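Local coordinates for DNA excision repair protein ERCC-6-like (Homo sapiens, PDB 5JNO) that acts as an ATP-dependent DNA translocase that senses tension on stretched, catenated DNA in anaphase, and here is seen as its N-terminal TPR fragment, at residues 10-15 with 36-41. Sequence-based numbering, arbitrary orientation.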
loop_
_atom_site.group_PDB
_atom_site.type_symbol
_atom_site.label_atom_id
_atom_site.label_comp_id
_atom_site.label_asym_id
_atom_site.label_seq_id
_atom_site.Cartn_x
_atom_site.Cartn_y
_atom_site.Cartn_z
ATOM N N ALA B 10 2.797 -9.108 -2.250
ATOM C CA ALA B 10 1.839 -10.213 -2.313
ATOM C C ALA B 10 1.710 -10.906 -0.957
ATOM O O ALA B 10 0.608 -11.186 -0.520
ATOM C CB ALA B 10 2.217 -11.202 -3.408
ATOM N N HIS B 11 2.844 -11.157 -0.314
ATOM C CA HIS B 11 2.879 -11.766 1.017
ATOM C C HIS B 11 2.253 -10.857 2.069
ATOM O O HIS B 11 1.425 -11.315 2.863
ATOM C CB HIS B 11 4.316 -12.092 1.418
ATOM C CG HIS B 11 4.857 -13.308 0.743
ATOM N ND1 HIS B 11 4.224 -14.532 0.808
ATOM C CD2 HIS B 11 5.973 -13.497 0.007
ATOM C CE1 HIS B 11 4.922 -15.421 0.126
ATOM N NE2 HIS B 11 5.981 -14.814 -0.379
ATOM N N TYR B 12 2.629 -9.573 2.046
ATOM C CA TYR B 12 2.017 -8.570 2.898
ATOM C C TYR B 12 0.497 -8.581 2.775
ATOM O O TYR B 12 -0.218 -8.716 3.792
ATOM C CB TYR B 12 2.560 -7.190 2.627
ATOM C CG TYR B 12 1.835 -6.103 3.383
ATOM C CD1 TYR B 12 2.199 -5.765 4.699
ATOM C CD2 TYR B 12 0.768 -5.418 2.807
ATOM C CE1 TYR B 12 1.515 -4.778 5.414
ATOM C CE2 TYR B 12 0.074 -4.435 3.520
ATOM C CZ TYR B 12 0.457 -4.123 4.830
ATOM O OH TYR B 12 -0.226 -3.154 5.519
ATOM N N LEU B 13 0.008 -8.498 1.546
ATOM C CA LEU B 13 -1.426 -8.448 1.320
ATOM C C LEU B 13 -2.177 -9.734 1.716
ATOM O O LEU B 13 -3.298 -9.659 2.194
ATOM C CB LEU B 13 -1.750 -8.058 -0.123
ATOM C CG LEU B 13 -1.389 -6.608 -0.524
ATOM C CD1 LEU B 13 -1.267 -6.462 -2.044
ATOM C CD2 LEU B 13 -2.415 -5.616 -0.020
ATOM N N ARG B 14 -1.593 -10.894 1.490
ATOM C CA ARG B 14 -2.248 -12.153 1.838
ATOM C C ARG B 14 -2.308 -12.244 3.382
ATOM O O ARG B 14 -3.340 -12.606 3.930
ATOM C CB ARG B 14 -1.492 -13.348 1.214
ATOM C CG ARG B 14 -1.953 -14.757 1.610
ATOM C CD ARG B 14 -1.025 -15.831 1.021
ATOM N NE ARG B 14 -1.036 -15.826 -0.460
ATOM C CZ ARG B 14 -0.063 -15.384 -1.286
ATOM N NH1 ARG B 14 1.103 -14.892 -0.830
ATOM N NH2 ARG B 14 -0.261 -15.441 -2.615
ATOM N N TYR B 15 -1.212 -11.874 4.050
ATOM C CA TYR B 15 -1.142 -11.855 5.513
ATOM C C TYR B 15 -2.204 -10.980 6.138
ATOM O O TYR B 15 -2.890 -11.425 7.055
ATOM C CB TYR B 15 0.242 -11.435 6.028
ATOM C CG TYR B 15 1.346 -12.433 5.743
ATOM C CD1 TYR B 15 1.097 -13.815 5.686
ATOM C CD2 TYR B 15 2.660 -12.001 5.557
ATOM C CE1 TYR B 15 2.118 -14.722 5.447
ATOM C CE2 TYR B 15 3.684 -12.896 5.284
ATOM C CZ TYR B 15 3.406 -14.249 5.236
ATOM O OH TYR B 15 4.416 -15.133 5.003
ATOM N N ASN B 36 1.767 -9.712 12.501
ATOM C CA ASN B 36 3.196 -9.503 12.752
ATOM C C ASN B 36 4.089 -9.807 11.583
ATOM O O ASN B 36 5.091 -9.130 11.397
ATOM C CB ASN B 36 3.664 -10.315 13.959
ATOM C CG ASN B 36 3.450 -9.567 15.242
ATOM O OD1 ASN B 36 4.121 -8.564 15.493
ATOM N ND2 ASN B 36 2.491 -10.009 16.035
ATOM N N LEU B 37 3.757 -10.854 10.836
ATOM C CA LEU B 37 4.479 -11.190 9.608
ATOM C C LEU B 37 4.313 -10.074 8.545
ATOM O O LEU B 37 5.265 -9.745 7.832
ATOM C CB LEU B 37 4.004 -12.536 9.056
ATOM C CG LEU B 37 4.330 -13.736 9.938
ATOM C CD1 LEU B 37 3.562 -14.968 9.484
ATOM C CD2 LEU B 37 5.826 -14.008 9.959
ATOM N N ALA B 38 3.122 -9.482 8.487
ATOM C CA ALA B 38 2.871 -8.271 7.698
ATOM C C ALA B 38 3.706 -7.055 8.139
ATOM O O ALA B 38 4.351 -6.397 7.316
ATOM C CB ALA B 38 1.391 -7.929 7.725
ATOM N N LYS B 39 3.706 -6.775 9.434
ATOM C CA LYS B 39 4.508 -5.694 10.004
ATOM C C LYS B 39 5.983 -5.827 9.645
ATOM O O LYS B 39 6.687 -4.813 9.491
ATOM C CB LYS B 39 4.353 -5.642 11.542
ATOM C CG LYS B 39 5.303 -4.680 12.243
ATOM C CD LYS B 39 4.919 -4.408 13.701
ATOM C CE LYS B 39 5.104 -5.638 14.593
ATOM N NZ LYS B 39 6.450 -6.288 14.512
ATOM N N ASP B 40 6.457 -7.066 9.555
ATOM C CA ASP B 40 7.860 -7.325 9.250
ATOM C C ASP B 40 8.223 -7.003 7.816
ATOM O O ASP B 40 9.391 -6.756 7.537
ATOM C CB ASP B 40 8.210 -8.789 9.458
ATOM C CG ASP B 40 8.202 -9.214 10.925
ATOM O OD1 ASP B 40 8.094 -8.387 11.874
ATOM O OD2 ASP B 40 8.313 -10.436 11.095
ATOM N N ILE B 41 7.248 -7.064 6.915
ATOM C CA ILE B 41 7.459 -6.680 5.515
ATOM C C ILE B 41 7.246 -5.178 5.335
ATOM O O ILE B 41 8.072 -4.508 4.725
ATOM C CB ILE B 41 6.509 -7.461 4.573
ATOM C CG1 ILE B 41 6.750 -8.970 4.716
ATOM C CG2 ILE B 41 6.683 -7.002 3.118
ATOM C CD1 ILE B 41 5.709 -9.846 4.066
#
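Tyr12 and Tyr15 of helix 6-25 straddle Ala38 of helix 28-41 in an apolar contact between the two antiparallel helices of the TPR hairpin; the axes of 10-15 and 36-41 come within 8.6 Å, their N-to-C directions 151° apart. Ala38 and Tyr12 have the nearest CA atoms across the two segments, 4.9 Å apart. The Tyr12 ring leaves its helix with CG anti to the backbone N (chi1 173°) and passes beside Ala38, CD1 lying 3.8 Å from Ala38 CB. The same edge of the ring meets the backbone carbonyl, Ala38 O being in the ring plane 3.4 Å from Tyr12 CD1; that oxygen also accepts the hydrogen bond from Ile41 N. On the other flank, Tyr15 CB meets Ala38 CB at 4.1 Å, and its ring turns one face to Leu37, whose CB makes a CH-pi contact 4.0 Å from the ring centroid, displaced toward the CD2-CE2 side. Ile41 touches both tyrosines: CD1, at the end of an extended chain (chi2 168°), lies 3.7 Å from Tyr12 N, as it does from His11 CB, and meets the edge of the Tyr15 ring at CE2, while CG2 faces Tyr12 CB. Beyond the pair of helices, Tyr12 reaches Val47 of helix 45-48, meets the Phe42 ring and hydrogen-bonds through OH to Asn44 and to a polar side chain of the other protein's chain, while Val16, further along helix 6-25, also packs on Ala38.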